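Local coordinates for protein leucyl-trna synthetase (Plasmodium knowlesi, PDB 5FOF) that attaches leucine to its tRNA for protein synthesis, the part crystallised being the editing domain, which in this family hydrolyses wrongly charged tRNA, at residues Lys111-Tyr116 / Asn124-Asp129; Leu149-Val154 / Pro164-Leu169. All coordinates share one frame; numbering follows the deposited sequence.

Contact 1: Lys111-Tyr116 / Asn124-Asp129; sequences KQRLHY and NVMTRD
Asn124 reaches across to the backbone of Arg113: its ND2 donates to Arg113 O at 3.2 Å, the one hydrogen bond between residues 111-116 and 124-129. The bond is somewhat bent, with 142° at the hydrogen, and the donor stands 30° out of the carbonyl plane. The other arm of the amide, OD1, packs against two CB atoms, 3.5 Å from His115 CB and 3.7 Å from Arg113 CB, while ND2 holds Arg113 O. With CG swung beside the backbone N (chi1 -54°), the Asn124 amide comes nearer to the loop than its own backbone does.

Further along, the methyl end of Met126 meets the guanidinium of Arg113, CE lying 3.6 Å from NH1. The Arg113 chain bends before its guanidinium and Met126 runs extended beyond CG, and the two cross at about a right angle where CE reaches NH1.

Outside this shell, the imidazole of His115 is hydrogen-bonded through ND1 to Asn123 O, and the two residues are also linked through their backbones. Behind the other segment, Asn124 and Met126 bond through their backbones to Met157, which fits the parallel pairing of strand 125-126 with strand 157-158. Met126 also rests on Ile131 and Ser134 of helix 128-134. Thr127 occupies that helix's N-cap: its side chain caps a backbone N in the first turn, and Glu130 OE1 answers to Thr127 N, consistent with a capping box. The arrangement is a loop folded back on a short strand that leads into a helix with a probable capping box, at the periphery of the editing domain.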
# COMPACT_ATOMS: atom_id res chain seq x y z
N LYS A 111 5.72 13.65 -8.03
CA LYS A 111 6.74 14.01 -7.05
C LYS A 111 6.10 15.02 -6.09
O LYS A 111 5.19 15.73 -6.50
CB LYS A 111 7.91 14.65 -7.81
CG LYS A 111 9.15 14.99 -6.99
CD LYS A 111 9.98 16.12 -7.62
CE LYS A 111 10.86 16.82 -6.57
NZ LYS A 111 11.43 18.11 -7.05
N GLN A 112 6.56 15.10 -4.84
CA GLN A 112 6.03 16.06 -3.85
C GLN A 112 6.27 17.50 -4.30
O GLN A 112 7.40 17.88 -4.61
CB GLN A 112 6.66 15.85 -2.46
CG GLN A 112 6.30 14.52 -1.80
CD GLN A 112 6.92 14.30 -0.42
OE1 GLN A 112 6.92 15.20 0.43
NE2 GLN A 112 7.45 13.09 -0.18
N ARG A 113 5.21 18.30 -4.33
CA ARG A 113 5.27 19.69 -4.78
C ARG A 113 5.15 20.57 -3.56
O ARG A 113 4.12 20.58 -2.91
CB ARG A 113 4.15 20.00 -5.79
CG ARG A 113 4.40 19.41 -7.18
CD ARG A 113 3.43 19.94 -8.23
NE ARG A 113 3.42 21.40 -8.28
CZ ARG A 113 2.60 22.14 -9.03
NH1 ARG A 113 1.72 21.58 -9.86
NH2 ARG A 113 2.68 23.47 -8.96
N LEU A 114 6.22 21.30 -3.25
CA LEU A 114 6.36 21.99 -1.97
C LEU A 114 6.13 23.50 -2.12
O LEU A 114 6.99 24.30 -1.75
CB LEU A 114 7.74 21.68 -1.37
CG LEU A 114 8.07 20.18 -1.22
CD1 LEU A 114 9.56 19.97 -0.97
CD2 LEU A 114 7.24 19.55 -0.10
N HIS A 115 4.97 23.88 -2.67
CA HIS A 115 4.54 25.29 -2.70
C HIS A 115 4.10 25.73 -1.30
O HIS A 115 3.24 25.11 -0.68
CB HIS A 115 3.41 25.53 -3.73
CG HIS A 115 2.89 26.95 -3.74
ND1 HIS A 115 1.58 27.27 -3.42
CD2 HIS A 115 3.51 28.12 -4.00
CE1 HIS A 115 1.42 28.57 -3.50
NE2 HIS A 115 2.57 29.12 -3.85
N TYR A 116 4.72 26.81 -0.81
CA TYR A 116 4.39 27.42 0.47
C TYR A 116 3.59 28.69 0.21
O TYR A 116 2.44 28.79 0.63
CB TYR A 116 5.68 27.72 1.26
CG TYR A 116 6.34 26.47 1.82
CD1 TYR A 116 5.88 25.88 3.01
CD2 TYR A 116 7.43 25.87 1.15
CE1 TYR A 116 6.47 24.73 3.52
CE2 TYR A 116 8.03 24.72 1.66
CZ TYR A 116 7.55 24.16 2.84
OH TYR A 116 8.14 23.02 3.34
N ASN A 124 -1.05 23.36 -2.12
CA ASN A 124 -1.17 23.51 -3.55
C ASN A 124 -2.65 23.69 -3.91
O ASN A 124 -3.28 22.82 -4.51
CB ASN A 124 -0.53 22.31 -4.25
CG ASN A 124 0.90 22.10 -3.81
OD1 ASN A 124 1.85 22.54 -4.48
ND2 ASN A 124 1.08 21.46 -2.66
N VAL A 125 -3.18 24.86 -3.53
CA VAL A 125 -4.58 25.19 -3.73
C VAL A 125 -4.84 25.37 -5.22
O VAL A 125 -4.22 26.21 -5.87
CB VAL A 125 -5.00 26.46 -2.95
CG1 VAL A 125 -6.46 26.83 -3.23
CG2 VAL A 125 -4.78 26.25 -1.45
N MET A 126 -5.76 24.56 -5.74
CA MET A 126 -6.08 24.52 -7.16
C MET A 126 -7.59 24.43 -7.38
O MET A 126 -8.32 23.99 -6.50
CB MET A 126 -5.40 23.30 -7.78
CG MET A 126 -3.89 23.42 -7.85
SD MET A 126 -3.15 22.16 -8.91
CE MET A 126 -1.45 22.34 -8.41
N THR A 127 -8.05 24.87 -8.55
CA THR A 127 -9.44 24.66 -8.96
C THR A 127 -9.62 23.26 -9.55
O THR A 127 -8.64 22.63 -9.96
CB THR A 127 -9.88 25.66 -10.03
OG1 THR A 127 -8.95 25.60 -11.12
CG2 THR A 127 -9.92 27.08 -9.45
N ARG A 128 -10.86 22.79 -9.60
CA ARG A 128 -11.15 21.52 -10.25
C ARG A 128 -10.36 21.33 -11.55
O ARG A 128 -9.67 20.33 -11.70
CB ARG A 128 -12.65 21.35 -10.52
CG ARG A 128 -13.01 19.97 -11.08
CD ARG A 128 -14.50 19.69 -11.11
NE ARG A 128 -14.79 18.29 -10.77
CZ ARG A 128 -14.81 17.26 -11.62
NH1 ARG A 128 -14.55 17.42 -12.93
NH2 ARG A 128 -15.08 16.04 -11.15
N ASP A 129 -10.45 22.30 -12.47
CA ASP A 129 -9.75 22.22 -13.77
C ASP A 129 -8.23 22.21 -13.65
O ASP A 129 -7.57 21.38 -14.27
CB ASP A 129 -10.18 23.34 -14.73
CG ASP A 129 -11.59 23.16 -15.28
OD1 ASP A 129 -12.07 22.00 -15.40
OD2 ASP A 129 -12.23 24.19 -15.60

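Contact 2: Leu149-Val154 / Pro164-Leu169; sequences LAYQGV and PFSDLL
Ala150 and Leu168 form the apolar part of this contact, the methyl CB of the one lying 4.2 Å from CD2 of the other. In both residues the side chain leaves the backbone toward the other segment, yet the backbones stay well apart, with the CA atoms of this pair 8.5 Å from each other. Leu168 carries its CG beside the backbone N (chi1 -54°), and from there the CD2 branch makes the approach. Ile155 touches both residues and adds to the apolar cluster, while Leu146 and Tyr147 of helix 143-151 also pack on Leu168.

Between polar groups the approach is loose. Tyr151 OH and Ser166 OG are 4.2 Å apart, too far for a direct hydrogen bond, and the total surface buried between residues 149-154 and 164-169 is a modest 71 Å². The Tyr151 ring has an aromatic partner elsewhere, packing edge-to-face with Tyr121, and Ser166 also rests on Tyr147.

Within each segment, hydrogen bonds hold the backbone, but none runs between the two segments. On the helix side Val154 N binds Leu149 O at 2.9 Å and Gly153 N binds Ala150 O at 3.2 Å. Gly153 has a positive phi of 77°, a value that favours glycine and lets the chain leave the helix while these two bonds close its end. In the other segment, Leu168 N makes a weak bond to Asp167 OD1 (2.9 Å, 121° at the hydrogen), while the backbone of Asp167 is bonded to Leu158.

The 164-169 loop thus passes beside the last turn of helix 143-151 on its way to strand 170-175. The helix itself ends in a Schellman motif, with Gly153 as its C-prime residue.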
# COMPACT_ATOMS: atom_id res chain seq x y z
N LEU A 149 -1.42 13.72 3.26
CA LEU A 149 -0.83 13.71 1.93
C LEU A 149 -0.82 15.13 1.31
O LEU A 149 0.17 15.54 0.68
CB LEU A 149 -1.58 12.73 1.02
CG LEU A 149 -1.41 11.23 1.29
CD1 LEU A 149 -2.34 10.41 0.39
CD2 LEU A 149 0.02 10.80 1.06
N ALA A 150 -1.90 15.87 1.51
CA ALA A 150 -2.01 17.25 1.01
C ALA A 150 -0.99 18.21 1.66
O ALA A 150 -0.36 19.03 0.95
CB ALA A 150 -3.44 17.77 1.19
N TYR A 151 -0.84 18.10 2.99
CA TYR A 151 0.17 18.86 3.73
C TYR A 151 1.62 18.45 3.45
O TYR A 151 2.53 19.25 3.68
CB TYR A 151 -0.12 18.86 5.23
CG TYR A 151 -1.34 19.66 5.61
CD1 TYR A 151 -1.47 21.00 5.24
CD2 TYR A 151 -2.38 19.08 6.34
CE1 TYR A 151 -2.59 21.73 5.59
CE2 TYR A 151 -3.51 19.81 6.68
CZ TYR A 151 -3.61 21.14 6.31
OH TYR A 151 -4.73 21.87 6.65
N GLN A 152 1.84 17.22 2.98
CA GLN A 152 3.17 16.80 2.52
C GLN A 152 3.36 16.96 1.00
O GLN A 152 4.32 16.43 0.42
CB GLN A 152 3.48 15.39 3.01
CG GLN A 152 3.65 15.37 4.52
CD GLN A 152 3.63 13.98 5.12
OE1 GLN A 152 4.64 13.51 5.66
NE2 GLN A 152 2.48 13.32 5.04
N GLY A 153 2.44 17.69 0.36
CA GLY A 153 2.56 18.07 -1.04
C GLY A 153 2.26 17.05 -2.11
O GLY A 153 2.52 17.33 -3.29
N VAL A 154 1.72 15.88 -1.73
CA VAL A 154 1.45 14.79 -2.69
C VAL A 154 0.16 15.00 -3.47
O VAL A 154 0.06 14.55 -4.62
CB VAL A 154 1.42 13.38 -2.03
CG1 VAL A 154 1.18 12.27 -3.06
CG2 VAL A 154 2.72 13.10 -1.31
N PRO A 164 -12.57 29.98 3.13
CA PRO A 164 -11.32 29.83 3.85
C PRO A 164 -11.06 28.38 4.28
O PRO A 164 -9.92 28.02 4.58
CB PRO A 164 -11.52 30.73 5.06
CG PRO A 164 -12.98 30.66 5.34
CD PRO A 164 -13.64 30.52 4.00
N PHE A 165 -12.11 27.57 4.32
CA PHE A 165 -12.00 26.17 4.75
C PHE A 165 -11.46 25.32 3.61
O PHE A 165 -11.74 25.59 2.44
CB PHE A 165 -13.36 25.65 5.20
CG PHE A 165 -14.00 26.48 6.27
CD1 PHE A 165 -13.54 26.42 7.59
CD2 PHE A 165 -15.05 27.34 5.97
CE1 PHE A 165 -14.13 27.19 8.58
CE2 PHE A 165 -15.64 28.11 6.97
CZ PHE A 165 -15.18 28.03 8.27
N SER A 166 -10.72 24.27 3.98
CA SER A 166 -10.05 23.40 3.02
C SER A 166 -11.05 22.46 2.37
O SER A 166 -12.14 22.23 2.89
CB SER A 166 -8.95 22.56 3.68
OG SER A 166 -8.03 23.35 4.43
N ASP A 167 -10.64 21.90 1.24
CA ASP A 167 -11.43 20.90 0.53
C ASP A 167 -10.49 20.06 -0.34
O ASP A 167 -9.44 20.54 -0.79
CB ASP A 167 -12.49 21.63 -0.32
CG ASP A 167 -13.61 20.72 -0.82
OD1 ASP A 167 -13.72 19.54 -0.40
OD2 ASP A 167 -14.40 21.23 -1.65
N LEU A 168 -10.88 18.81 -0.59
CA LEU A 168 -10.14 17.92 -1.48
C LEU A 168 -11.03 17.51 -2.67
O LEU A 168 -12.26 17.47 -2.53
CB LEU A 168 -9.70 16.68 -0.71
CG LEU A 168 -8.90 16.95 0.57
CD1 LEU A 168 -8.93 15.73 1.48
CD2 LEU A 168 -7.47 17.35 0.24
N LEU A 169 -10.42 17.22 -3.81
CA LEU A 169 -11.16 16.68 -4.97
C LEU A 169 -11.22 15.16 -4.89
O LEU A 169 -10.21 14.49 -5.05
CB LEU A 169 -10.52 17.12 -6.29
CG LEU A 169 -11.16 16.63 -7.60
CD1 LEU A 169 -12.68 16.63 -7.56
CD2 LEU A 169 -10.68 17.47 -8.78

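The two contacts come in series along the chain, contact 1 closing before contact 2 opens, and their centres lie about 8 Å apart on the same side of the chain's centre, each 20 Å or more from it. They touch where the loop 111-116 meets the turn after helix 143-151: Arg113 N is 3.0 Å from Gly153 O, a probable hydrogen bond, and Gln112 CG packs on Val154 CG2. Strand 157-158 connects them too, since it pairs with strand 125-126 of contact 1 and precedes the loop 164-169 of contact 2. Together they join peripheral loops, a short parallel sheet and a helix end alongside the main mixed sheet.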